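Side-chain contacts in phosphoglycolate phosphatase (Lactobacillus plantarum, PDB 2HDO), which probably removes the phosphate from 2-phosphoglycolate, as a hydrolase of the haloacid dehalogenase superfamily: residues 15-18 with 19-22; 73-76 with 77-81; 86-89 with 90-94; 110-113 with 114-118; 163-166 with 167-170. One frame throughout, in Å; residues are numbered along the deposited sequence.

Interaction 1 of 5, residues 15-18 with 19-22; sequences LTNS and QPAY
Ser18 and Tyr22 close the first turn of helix 19-31, which the chain enters from the short strand 16-17 through an inverse gamma turn centred on Asn17. In the haloacid dehalogenase fold, such a step from a short strand just after the first sequence motif into a helix is consistent with the passage from core to cap. The backbone bonds come first. Tyr22 N gives a nearly straight hydrogen bond (170°) to Ser18 O at 2.9 Å, while the gamma turn itself is held by a weak bond from Ser18 N to Thr16 O at 3.1 Å.

Water serves the first helical amides. One molecule donates to Asn17 OD1 (2.9 Å) and accepts from Gln19 N, and a second donates to Asn17 O (2.8 Å) and accepts from Ala21 N. Asparagine suits the turn because its amide oxygen, placed by a CG anti to the backbone N (chi1 -172°), faces the start of the helix. Pro20 suits the place between the two hydrated amides, having no N-H to satisfy.

Packing is slight. The Pro20 ring crosses the Asn17 side chain at about a right angle, with CD 3.7 Å from OD1. The polar ends of Ser18 and Tyr22 are used elsewhere: Ser18 OG bonds Asp12 of the probable DxDx(T/V) motif, and Tyr22 OH bonds Thr45 while its ring meets Phe46 edge-to-face. Only the base of the tyrosine stays at the turn, its CB lying 3.4 Å from Ser18 O.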
loop_
_atom_site.group_PDB
_atom_site.type_symbol
_atom_site.label_atom_id
_atom_site.label_comp_id
_atom_site.label_asym_id
_atom_site.label_seq_id
_atom_site.Cartn_x
_atom_site.Cartn_y
_atom_site.Cartn_z
ATOM N N LEU A 15 -1.457 -6.145 2.617
ATOM C CA LEU A 15 -1.019 -7.492 2.254
ATOM C C LEU A 15 0.157 -7.907 3.114
ATOM O O LEU A 15 0.211 -9.047 3.595
ATOM C CB LEU A 15 -0.634 -7.555 0.768
ATOM C CG LEU A 15 -1.732 -7.198 -0.233
ATOM C CD1 LEU A 15 -1.151 -7.365 -1.630
ATOM C CD2 LEU A 15 -2.973 -8.063 -0.040
ATOM N N THR A 16 1.121 -7.005 3.253
ATOM C CA THR A 16 2.317 -7.285 4.022
ATOM C C THR A 16 2.380 -6.520 5.308
ATOM O O THR A 16 1.982 -5.331 5.392
ATOM C CB THR A 16 3.615 -6.988 3.271
ATOM O OG1 THR A 16 3.618 -5.625 2.830
ATOM C CG2 THR A 16 3.775 -7.953 2.082
ATOM N N ASN A 17 2.918 -7.221 6.290
ATOM C CA ASN A 17 3.197 -6.658 7.597
ATOM C C ASN A 17 4.599 -6.069 7.582
ATOM O O ASN A 17 5.524 -6.631 8.162
ATOM C CB ASN A 17 3.023 -7.667 8.748
ATOM C CG ASN A 17 3.139 -7.021 10.104
ATOM O OD1 ASN A 17 3.120 -5.801 10.257
ATOM N ND2 ASN A 17 3.289 -7.853 11.109
ATOM N N SER A 18 4.707 -4.928 6.918
ATOM C CA SER A 18 6.014 -4.309 6.639
ATOM C C SER A 18 6.506 -3.219 7.608
ATOM O O SER A 18 7.631 -2.754 7.457
ATOM C CB SER A 18 6.004 -3.807 5.181
ATOM O OG SER A 18 4.955 -2.881 4.909
ATOM N N GLN A 19 5.703 -2.814 8.581
ATOM C CA GLN A 19 6.092 -1.755 9.469
ATOM C C GLN A 19 7.352 -2.113 10.226
ATOM O O GLN A 19 8.198 -1.244 10.444
ATOM C CB GLN A 19 4.994 -1.392 10.467
ATOM C CG GLN A 19 5.302 -0.120 11.219
ATOM C CD GLN A 19 4.122 0.412 11.984
ATOM O OE1 GLN A 19 2.979 0.298 11.542
ATOM N NE2 GLN A 19 4.390 0.989 13.152
ATOM N N PRO A 20 7.479 -3.351 10.719
ATOM C CA PRO A 20 8.765 -3.645 11.382
ATOM C C PRO A 20 10.014 -3.407 10.516
ATOM O O PRO A 20 10.958 -2.751 10.964
ATOM C CB PRO A 20 8.620 -5.099 11.783
ATOM C CG PRO A 20 7.148 -5.286 11.976
ATOM C CD PRO A 20 6.527 -4.461 10.852
ATOM N N ALA A 21 10.030 -3.933 9.296
ATOM C CA ALA A 21 11.171 -3.718 8.366
ATOM C C ALA A 21 11.346 -2.234 8.043
ATOM O O ALA A 21 12.468 -1.710 8.074
ATOM C CB ALA A 21 11.027 -4.540 7.101
ATOM N N TYR A 22 10.230 -1.538 7.801
ATOM C CA TYR A 22 10.262 -0.093 7.576
ATOM C C TYR A 22 10.969 0.631 8.700
ATOM O O TYR A 22 11.761 1.554 8.471
ATOM C CB TYR A 22 8.824 0.420 7.461
ATOM C CG TYR A 22 8.671 1.928 7.517
ATOM C CD1 TYR A 22 8.783 2.684 6.367
ATOM C CD2 TYR A 22 8.370 2.587 8.714
ATOM C CE1 TYR A 22 8.630 4.042 6.393
ATOM C CE2 TYR A 22 8.234 3.973 8.762
ATOM C CZ TYR A 22 8.358 4.684 7.598
ATOM O OH TYR A 22 8.211 6.040 7.613
HETATM O O HOH W 1 2.816 -3.376 8.745
HETATM O O HOH W 2 8.266 -6.141 8.482
#

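Interaction 2 of 5, residues 73-76 with 77-81; sequences DVMA and SHYDQ. With PO4 (phosphate ion), chain C.
Met75 and His78 are the two ends of a type I beta turn, with Ala76 and Ser77 at its corners, that brings the chain out of helix 64-75 and toward a short 3-10 segment at 79-81. Two backbone bonds make the exit: Ser77 N reaches Val74 O at 3.0 Å, and His78 N reaches Met75 O at 2.9 Å, each donor standing well above the carbonyl plane. Ala76 O receives a water that in turn accepts from Tyr79 N, so the gap in the backbone bonding is bridged by solvent.

His78 has both ring nitrogens engaged. ND1 donates to Gln81 OE1 at 2.7 Å, approaching that oxygen almost end-on to its C=O bond, and NE2 gives a straight bond (165°) of 2.6 Å to O1 of a phosphate ion, probably from the crystallisation liquor. Two donor nitrogens would fit a protonated, positively charged imidazole, a natural mate for the anion. With CG beside the backbone N (chi1 -72°), the ring is swung back along the end of the helix, and Val74 O lies at its edge, near CD2. Gln81 spends its other amide atom, NE2, on Thr24 of helix 19-31, so a glutamine serves both neighbours at once.

Tyr79 folds back on the other side of the turn, toward Glu111 and Ser114 of helix 109-116. The selenium of Met75, a selenomethionine, makes an oblique Met-aromatic contact with its ring, 5.5 Å from the centroid. Over the centre of one face of that ring stands Met75 O, 3.8 Å above the plane.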
loop_
_atom_site.group_PDB
_atom_site.type_symbol
_atom_site.label_atom_id
_atom_site.label_comp_id
_atom_site.label_asym_id
_atom_site.label_seq_id
_atom_site.Cartn_x
_atom_site.Cartn_y
_atom_site.Cartn_z
ATOM N N ASP A 73 17.712 1.348 -1.305
ATOM C CA ASP A 73 18.911 0.508 -1.278
ATOM C C ASP A 73 18.977 -0.404 -0.065
ATOM O O ASP A 73 19.261 -1.591 -0.199
ATOM C CB ASP A 73 20.148 1.393 -1.343
ATOM C CG ASP A 73 20.252 2.164 -2.670
ATOM O OD1 ASP A 73 19.488 1.848 -3.621
ATOM O OD2 ASP A 73 21.102 3.085 -2.757
ATOM N N VAL A 74 18.658 0.131 1.108
ATOM C CA VAL A 74 18.670 -0.632 2.353
ATOM C C VAL A 74 17.503 -1.600 2.431
ATOM O O VAL A 74 17.651 -2.755 2.842
ATOM C CB VAL A 74 18.658 0.309 3.582
ATOM C CG1 VAL A 74 18.574 -0.514 4.853
ATOM C CG2 VAL A 74 19.903 1.158 3.596
HETATM N N MSE A 75 16.336 -1.128 2.027
HETATM C CA MSE A 75 15.139 -1.954 2.064
HETATM C C MSE A 75 15.302 -3.221 1.226
HETATM O O MSE A 75 14.786 -4.267 1.587
HETATM C CB MSE A 75 13.927 -1.139 1.589
HETATM C CG MSE A 75 12.627 -1.953 1.513
HETATM SE SE MSE A 75 12.197 -2.920 3.234
HETATM C CE MSE A 75 11.141 -1.486 4.119
ATOM N N ALA A 76 16.072 -3.159 0.144
ATOM C CA ALA A 76 16.202 -4.343 -0.710
ATOM C C ALA A 76 16.970 -5.493 -0.007
ATOM O O ALA A 76 16.925 -6.656 -0.454
ATOM C CB ALA A 76 16.824 -3.982 -2.035
ATOM N N SER A 77 17.592 -5.211 1.135
ATOM C CA SER A 77 18.150 -6.264 2.005
ATOM C C SER A 77 17.247 -6.795 3.113
ATOM O O SER A 77 17.696 -7.617 3.917
ATOM C CB SER A 77 19.425 -5.749 2.642
ATOM O OG SER A 77 20.402 -5.728 1.643
ATOM N N HIS A 78 16.006 -6.332 3.173
ATOM C CA HIS A 78 15.115 -6.620 4.311
ATOM C C HIS A 78 13.807 -7.297 3.956
ATOM O O HIS A 78 12.937 -7.415 4.798
ATOM C CB HIS A 78 14.864 -5.344 5.116
ATOM C CG HIS A 78 16.067 -4.916 5.892
ATOM N ND1 HIS A 78 16.311 -5.347 7.179
ATOM C CD2 HIS A 78 17.135 -4.168 5.533
ATOM C CE1 HIS A 78 17.464 -4.845 7.592
ATOM N NE2 HIS A 78 17.990 -4.132 6.608
ATOM N N TYR A 79 13.653 -7.767 2.732
ATOM C CA TYR A 79 12.413 -8.433 2.368
ATOM C C TYR A 79 12.124 -9.661 3.219
ATOM O O TYR A 79 10.941 -9.989 3.448
ATOM C CB TYR A 79 12.427 -8.809 0.901
ATOM C CG TYR A 79 12.594 -7.628 -0.016
ATOM C CD1 TYR A 79 11.782 -6.522 0.105
ATOM C CD2 TYR A 79 13.552 -7.627 -1.012
ATOM C CE1 TYR A 79 11.914 -5.447 -0.724
ATOM C CE2 TYR A 79 13.682 -6.558 -1.849
ATOM C CZ TYR A 79 12.861 -5.475 -1.698
ATOM O OH TYR A 79 12.996 -4.414 -2.527
ATOM N N ASP A 80 13.156 -10.341 3.711
ATOM C CA ASP A 80 12.933 -11.509 4.589
ATOM C C ASP A 80 12.394 -11.142 5.988
ATOM O O ASP A 80 11.997 -12.031 6.753
ATOM C CB ASP A 80 14.206 -12.366 4.714
ATOM N N GLN A 81 12.424 -9.859 6.334
ATOM C CA GLN A 81 11.847 -9.331 7.565
ATOM C C GLN A 81 10.377 -8.970 7.344
ATOM O O GLN A 81 9.731 -8.456 8.252
ATOM C CB GLN A 81 12.660 -8.090 7.982
ATOM C CG GLN A 81 12.350 -7.359 9.331
ATOM C CD GLN A 81 13.397 -6.206 9.659
ATOM O OE1 GLN A 81 14.307 -5.920 8.867
ATOM N NE2 GLN A 81 13.245 -5.572 10.829
HETATM P P PO4 C . 21.454 -3.428 6.219
HETATM O O1 PO4 C . 20.296 -2.979 7.092
HETATM O O2 PO4 C . 22.076 -2.260 5.414
HETATM O O3 PO4 C . 21.000 -4.486 5.221
HETATM O O4 PO4 C . 22.475 -4.048 7.145
HETATM O O HOH W 3 16.034 -8.792 0.856
#

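Interaction 3 of 5, residues 86-89 with 90-94; sequences PGIT and SLFEQ
Gly87 O, Ile88 O and Thr89 O accept in turn from Leu91 N, Phe92 N and Glu93 N, the regular i to i+4 ladder of the first turn of helix 88-94, with Gly87 at the N-cap. Glycine suits the cap because its phi of 98° would drive a CB against the carbonyl oxygen of Pro86. Its own amide is met by a water at 2.8 Å, and the same water lies 2.7 Å from Thr89 OG1 and 3.3 Å from Ser90 OG, within hydrogen-bonding reach of both. The two hydroxyl residues thus share with solvent the polar face at the start of the helix.

The other face is greasy. Ile88 and Phe92, one turn apart, lie side by side and point the same way, and the methyl CG2 of Ile88 meets the edge of the phenyl ring in its plane, 3.8 Å from CE2. CG2 gets there because it stands anti to the backbone N, leaving the CG1 branch to the other side. The ring goes on to stack with Phe121 and to meet Phe9 of the central sheet. Replacing Phe92 with an alanine would probably leave Phe121 without its stacking partner and open a gap beside Ile88 CG2.

Glu93 runs along the solvent side, bent at chi2 (-77°), with CG 3.0 Å from Thr89 O and a long, weak ion pair to Arg124. The chemistry implies an amphipathic turn: hydroxyls and water attend the start of the helix on its outer side, while aliphatic and aromatic carbons fix its inner face to the core.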
loop_
_atom_site.group_PDB
_atom_site.type_symbol
_atom_site.label_atom_id
_atom_site.label_comp_id
_atom_site.label_asym_id
_atom_site.label_seq_id
_atom_site.Cartn_x
_atom_site.Cartn_y
_atom_site.Cartn_z
ATOM N N PRO A 86 -1.388 -13.087 8.232
ATOM C CA PRO A 86 -2.101 -14.361 8.138
ATOM C C PRO A 86 -3.485 -14.174 7.522
ATOM O O PRO A 86 -4.139 -13.148 7.774
ATOM C CB PRO A 86 -2.189 -14.828 9.587
ATOM C CG PRO A 86 -1.610 -13.778 10.439
ATOM C CD PRO A 86 -1.126 -12.657 9.615
ATOM N N GLY A 87 -3.883 -15.139 6.700
ATOM C CA GLY A 87 -5.167 -15.151 6.020
ATOM C C GLY A 87 -5.080 -14.638 4.595
ATOM O O GLY A 87 -5.969 -14.884 3.790
ATOM N N ILE A 88 -4.007 -13.904 4.260
ATOM C CA ILE A 88 -3.887 -13.346 2.914
ATOM C C ILE A 88 -3.741 -14.433 1.857
ATOM O O ILE A 88 -4.414 -14.390 0.826
ATOM C CB ILE A 88 -2.697 -12.347 2.858
ATOM C CG1 ILE A 88 -3.001 -11.106 3.697
ATOM C CG2 ILE A 88 -2.344 -11.940 1.412
ATOM C CD1 ILE A 88 -4.104 -10.245 3.206
ATOM N N THR A 89 -2.911 -15.443 2.104
ATOM C CA THR A 89 -2.738 -16.532 1.136
ATOM C C THR A 89 -4.070 -17.294 0.892
ATOM O O THR A 89 -4.408 -17.621 -0.259
ATOM C CB THR A 89 -1.616 -17.530 1.581
ATOM O OG1 THR A 89 -1.890 -17.996 2.908
ATOM C CG2 THR A 89 -0.255 -16.866 1.556
ATOM N N SER A 90 -4.820 -17.530 1.979
ATOM C CA SER A 90 -6.118 -18.198 1.914
ATOM C C SER A 90 -7.134 -17.356 1.185
ATOM O O SER A 90 -8.013 -17.850 0.488
ATOM C CB SER A 90 -6.650 -18.455 3.311
ATOM O OG SER A 90 -5.763 -19.254 4.056
ATOM N N LEU A 91 -7.043 -16.052 1.386
ATOM C CA LEU A 91 -7.949 -15.138 0.730
ATOM C C LEU A 91 -7.822 -15.265 -0.774
ATOM O O LEU A 91 -8.809 -15.359 -1.479
ATOM C CB LEU A 91 -7.694 -13.711 1.167
ATOM C CG LEU A 91 -8.418 -12.608 0.386
ATOM C CD1 LEU A 91 -9.904 -12.677 0.654
ATOM C CD2 LEU A 91 -7.821 -11.249 0.716
ATOM N N PHE A 92 -6.598 -15.224 -1.273
ATOM C CA PHE A 92 -6.368 -15.258 -2.702
ATOM C C PHE A 92 -6.701 -16.640 -3.345
ATOM O O PHE A 92 -7.075 -16.705 -4.520
ATOM C CB PHE A 92 -4.952 -14.726 -3.011
ATOM C CG PHE A 92 -4.854 -13.235 -2.924
ATOM C CD1 PHE A 92 -5.424 -12.467 -3.904
ATOM C CD2 PHE A 92 -4.214 -12.605 -1.882
ATOM C CE1 PHE A 92 -5.405 -11.101 -3.851
ATOM C CE2 PHE A 92 -4.160 -11.206 -1.815
ATOM C CZ PHE A 92 -4.751 -10.448 -2.785
ATOM N N GLU A 93 -6.696 -17.693 -2.530
ATOM C CA GLU A 93 -7.197 -19.010 -2.974
ATOM C C GLU A 93 -8.709 -19.027 -3.145
ATOM O O GLU A 93 -9.230 -19.833 -3.923
ATOM C CB GLU A 93 -6.842 -20.123 -1.983
ATOM C CG GLU A 93 -5.403 -20.189 -1.489
ATOM C CD GLU A 93 -4.458 -20.774 -2.482
ATOM O OE1 GLU A 93 -4.844 -20.880 -3.665
ATOM O OE2 GLU A 93 -3.325 -21.136 -2.076
ATOM N N GLN A 94 -9.428 -18.198 -2.400
ATOM C CA GLN A 94 -10.888 -18.287 -2.350
ATOM C C GLN A 94 -11.603 -17.186 -3.155
ATOM O O GLN A 94 -12.771 -17.341 -3.496
ATOM C CB GLN A 94 -11.363 -18.208 -0.900
ATOM C CG GLN A 94 -10.892 -19.321 0.052
ATOM C CD GLN A 94 -11.318 -20.702 -0.365
ATOM O OE1 GLN A 94 -12.438 -20.910 -0.852
ATOM N NE2 GLN A 94 -10.425 -21.671 -0.172
HETATM O O HOH W 4 -3.317 -17.376 5.157
#

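Interaction 4 of 5, residues 110-113 with 114-118; sequences NELE and SGMRS
The carboxylate of Glu113 and the guanidinium of Arg117 meet edge to edge, their planes only 4° apart but slightly stepped, so neither group lies over the other's face. The grip is side-on and two-pronged. NE donates to OE1 at 2.9 Å and NH2 to OE2 at 3.1 Å, each oxygen being met on its syn side. Glu113 OE2 has a second charged mate in Arg109 NH1, one turn earlier.

Both side chains are curled to make this possible. Glu113 bends at chi2. Arg117 bends at chi2 and chi3 (49° and 58°), so that its long chain folds back alongside the glutamate instead of running out from the helix. The spacing of four suits such a pair, because successive turns bring the two side chains to the same flank.

Below them the backbone is that of the last turns of helix 109-116: Ser114 N bonds to Asn110 O at 3.0 Å, Gly115 N to Glu111 O, Met116 N to Leu112 O at 2.9 Å, and Arg117 N to Glu113 O. Asn110 O also takes a water. On the buried flank Leu112 CD1 packs on CG of Met116, a selenomethionine, at 3.7 Å, with the chain of one running on to Ile11 and the other to Phe121. This is the helix of the beta-alpha-beta unit between strands 100-104 and 125-129.

The contrast of flanks is plain: leucine and selenomethionine hold the helix by apolar packing against the loops that carry Ile11 and Phe121, while the paired charges, placed where solvent is near, link its final turns, and the two arginines probably offset much of the glutamate's charge.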
loop_
_atom_site.group_PDB
_atom_site.type_symbol
_atom_site.label_atom_id
_atom_site.label_comp_id
_atom_site.label_asym_id
_atom_site.label_seq_id
_atom_site.Cartn_x
_atom_site.Cartn_y
_atom_site.Cartn_z
ATOM N N ASN A 110 11.066 -1.483 -9.086
ATOM C CA ASN A 110 12.161 -2.348 -8.706
ATOM C C ASN A 110 11.903 -2.982 -7.347
ATOM O O ASN A 110 12.130 -4.159 -7.188
ATOM C CB ASN A 110 13.536 -1.627 -8.775
ATOM C CG ASN A 110 14.053 -1.437 -10.243
ATOM O OD1 ASN A 110 13.543 -2.036 -11.178
ATOM N ND2 ASN A 110 15.073 -0.593 -10.415
ATOM N N GLU A 111 11.422 -2.206 -6.388
ATOM C CA GLU A 111 11.101 -2.700 -5.071
ATOM C C GLU A 111 9.931 -3.653 -5.094
ATOM O O GLU A 111 9.918 -4.672 -4.379
ATOM C CB GLU A 111 10.813 -1.547 -4.097
ATOM C CG GLU A 111 10.311 -1.982 -2.733
ATOM C CD GLU A 111 9.952 -0.823 -1.785
ATOM O OE1 GLU A 111 10.038 0.372 -2.200
ATOM O OE2 GLU A 111 9.605 -1.147 -0.617
ATOM N N LEU A 112 8.913 -3.324 -5.895
ATOM C CA LEU A 112 7.757 -4.181 -6.005
ATOM C C LEU A 112 8.162 -5.546 -6.544
ATOM O O LEU A 112 7.792 -6.583 -6.009
ATOM C CB LEU A 112 6.704 -3.514 -6.899
ATOM C CG LEU A 112 5.385 -4.224 -7.247
ATOM C CD1 LEU A 112 4.650 -4.634 -6.015
ATOM C CD2 LEU A 112 4.500 -3.307 -8.083
ATOM N N GLU A 113 8.959 -5.546 -7.596
ATOM C CA GLU A 113 9.426 -6.781 -8.190
ATOM C C GLU A 113 10.288 -7.629 -7.258
ATOM O O GLU A 113 10.011 -8.808 -7.050
ATOM C CB GLU A 113 10.199 -6.469 -9.457
ATOM C CG GLU A 113 9.329 -5.924 -10.556
ATOM C CD GLU A 113 8.183 -6.854 -10.931
ATOM O OE1 GLU A 113 8.391 -8.095 -10.956
ATOM O OE2 GLU A 113 7.074 -6.333 -11.210
ATOM N N SER A 114 11.335 -7.030 -6.704
ATOM C CA SER A 114 12.204 -7.747 -5.790
ATOM C C SER A 114 11.432 -8.284 -4.574
ATOM O O SER A 114 11.601 -9.439 -4.206
ATOM C CB SER A 114 13.363 -6.855 -5.354
ATOM O OG SER A 114 14.173 -6.537 -6.471
ATOM N N GLY A 115 10.560 -7.462 -4.001
ATOM C CA GLY A 115 9.881 -7.810 -2.757
ATOM C C GLY A 115 8.732 -8.768 -2.917
ATOM O O GLY A 115 8.470 -9.550 -1.995
HETATM N N MSE A 116 8.053 -8.717 -4.072
HETATM C CA MSE A 116 6.785 -9.435 -4.232
HETATM C C MSE A 116 6.733 -10.539 -5.254
HETATM O O MSE A 116 5.889 -11.439 -5.164
HETATM C CB MSE A 116 5.645 -8.478 -4.608
HETATM C CG MSE A 116 5.409 -7.331 -3.656
HETATM SE SE MSE A 116 5.032 -7.879 -1.774
HETATM C CE MSE A 116 3.288 -8.711 -2.061
ATOM N N ARG A 117 7.592 -10.468 -6.258
ATOM C CA ARG A 117 7.328 -11.236 -7.462
ATOM C C ARG A 117 7.261 -12.751 -7.174
ATOM O O ARG A 117 6.558 -13.489 -7.885
ATOM C CB ARG A 117 8.347 -10.885 -8.559
ATOM C CG ARG A 117 8.042 -11.509 -9.922
ATOM C CD ARG A 117 6.575 -11.301 -10.374
ATOM N NE ARG A 117 6.164 -9.892 -10.459
ATOM C CZ ARG A 117 4.928 -9.481 -10.764
ATOM N NH1 ARG A 117 3.956 -10.355 -10.990
ATOM N NH2 ARG A 117 4.652 -8.181 -10.821
ATOM N N SER A 118 7.940 -13.193 -6.121
ATOM C CA SER A 118 7.972 -14.593 -5.735
ATOM C C SER A 118 6.684 -15.153 -5.107
ATOM O O SER A 118 6.483 -16.374 -5.142
ATOM C CB SER A 118 9.113 -14.807 -4.750
ATOM O OG SER A 118 8.882 -14.054 -3.578
HETATM O O HOH W 5 13.618 -5.413 -9.109
HETATM O O HOH W 6 10.465 -12.018 -6.291
#

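Interaction 5 of 5, residues 163-166 with 167-170; sequences DSVS and DEQT
Ser166 O and Thr170 are joined twice: Thr170 OG1 donates to that oxygen at 2.8 Å and Thr170 N at 2.9 Å, from opposite faces of the carbonyl plane. A threonine here thus spends its hydroxyl inside the helix. At the start of helix 165-174, Ser164 is the N-cap. Its OG, turned between the backbone N and the carbonyl carbon (chi1 68°), accepts from Asp167 N at 3.0 Å, and its carbonyl takes Glu168 N. Putting a valine at Ser164 would probably leave Asp167 N without its capping acceptor and fray the first turn.

The carboxylate of Asp167 has another task, away from the cap. OD1 makes a salt bridge to Lys138, and OD2 lies close to Asp10 of the probable DxDx(T/V) motif. The spacing of Asp163 and Asp167 after a glycine matches the GDxxxD motif of haloacid dehalogenases, whose aspartates in relatives take part in magnesium binding. Asp163 OD2 is held by the backbone N of Asp186.

Packing is looser: the methyl CG1 of Val165 rests 3.5 Å from the amide nitrogen NE2 of Gln169, and the extended Glu168 chain crosses Val165.

The turn lies in the beta-alpha-beta unit of strands 158-162 and 177-181, with Asp167 and Glu168 pressed on Phe178, and Asp163 and Glu168 against Leu180.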
loop_
_atom_site.group_PDB
_atom_site.type_symbol
_atom_site.label_atom_id
_atom_site.label_comp_id
_atom_site.label_asym_id
_atom_site.label_seq_id
_atom_site.Cartn_x
_atom_site.Cartn_y
_atom_site.Cartn_z
ATOM N N ASP A 163 -5.074 0.610 4.074
ATOM C CA ASP A 163 -5.146 1.031 5.492
ATOM C C ASP A 163 -4.386 2.327 5.743
ATOM O O ASP A 163 -3.569 2.434 6.663
ATOM C CB ASP A 163 -4.672 -0.075 6.441
ATOM C CG ASP A 163 -5.003 0.219 7.889
ATOM O OD1 ASP A 163 -6.120 0.698 8.196
ATOM O OD2 ASP A 163 -4.142 -0.070 8.735
ATOM N N SER A 164 -4.593 3.307 4.879
ATOM C CA SER A 164 -4.021 4.640 5.103
ATOM C C SER A 164 -4.994 5.718 4.673
ATOM O O SER A 164 -5.819 5.493 3.812
ATOM C CB SER A 164 -2.701 4.820 4.335
ATOM O OG SER A 164 -2.964 4.833 2.952
ATOM N N VAL A 165 -4.840 6.906 5.259
ATOM C CA VAL A 165 -5.605 8.063 4.832
ATOM C C VAL A 165 -5.305 8.422 3.369
ATOM O O VAL A 165 -6.197 8.763 2.604
ATOM C CB VAL A 165 -5.280 9.253 5.739
ATOM C CG1 VAL A 165 -5.833 10.538 5.183
ATOM C CG2 VAL A 165 -5.820 9.016 7.186
ATOM N N SER A 166 -4.054 8.293 2.957
ATOM C CA SER A 166 -3.663 8.557 1.587
ATOM C C SER A 166 -4.448 7.642 0.637
ATOM O O SER A 166 -4.989 8.091 -0.369
ATOM C CB SER A 166 -2.134 8.420 1.425
ATOM O OG SER A 166 -1.699 8.547 0.084
ATOM N N ASP A 167 -4.570 6.363 1.001
ATOM C CA ASP A 167 -5.340 5.432 0.162
ATOM C C ASP A 167 -6.830 5.828 0.109
ATOM O O ASP A 167 -7.497 5.750 -0.926
ATOM C CB ASP A 167 -5.242 4.005 0.687
ATOM C CG ASP A 167 -3.860 3.371 0.489
ATOM O OD1 ASP A 167 -3.069 3.864 -0.346
ATOM O OD2 ASP A 167 -3.603 2.340 1.173
ATOM N N GLU A 168 -7.358 6.214 1.283
ATOM C CA GLU A 168 -8.728 6.651 1.404
ATOM C C GLU A 168 -8.985 7.872 0.554
ATOM O O GLU A 168 -9.987 7.913 -0.156
ATOM C CB GLU A 168 -9.081 6.937 2.856
ATOM C CG GLU A 168 -9.229 5.694 3.649
ATOM C CD GLU A 168 -9.332 5.900 5.128
ATOM O OE1 GLU A 168 -8.922 6.979 5.595
ATOM O OE2 GLU A 168 -9.862 4.977 5.804
ATOM N N GLN A 169 -8.085 8.838 0.596
ATOM C CA GLN A 169 -8.239 10.030 -0.222
ATOM C C GLN A 169 -8.107 9.764 -1.718
ATOM O O GLN A 169 -8.792 10.387 -2.521
ATOM C CB GLN A 169 -7.259 11.107 0.242
ATOM C CG GLN A 169 -7.604 11.677 1.614
ATOM C CD GLN A 169 -6.539 12.648 2.153
ATOM O OE1 GLN A 169 -5.447 12.794 1.558
ATOM N NE2 GLN A 169 -6.847 13.311 3.284
ATOM N N THR A 170 -7.211 8.840 -2.081
ATOM C CA THR A 170 -7.080 8.388 -3.477
ATOM C C THR A 170 -8.417 7.869 -3.977
ATOM O O THR A 170 -8.905 8.229 -5.075
ATOM C CB THR A 170 -6.051 7.255 -3.580
ATOM O OG1 THR A 170 -4.789 7.701 -3.085
ATOM C CG2 THR A 170 -5.868 6.777 -5.044
#

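Overall arrangement
All five are local contacts, but they differ in depth: interaction 5 is buried, interaction 2 lies at the surface, and the other three are partly buried. Interaction 5 sits beside the probable active site, about 25 Å from interaction 2 between centres. Interactions 1, 2 and 4 form a connected cluster: the methyl of Met75 packs on Ala21 and Tyr22, and Tyr79 lies against Ser114 and Gly115, so helices 19-31 and 109-116 are joined through the loop after helix 64-75. Interaction 3 touches this group by Leu15, which meets both Ile88 and Phe92. Water bridges occur in interactions 1 to 4, interaction 4 adds a salt bridge, and hydroxyl capping marks interaction 5.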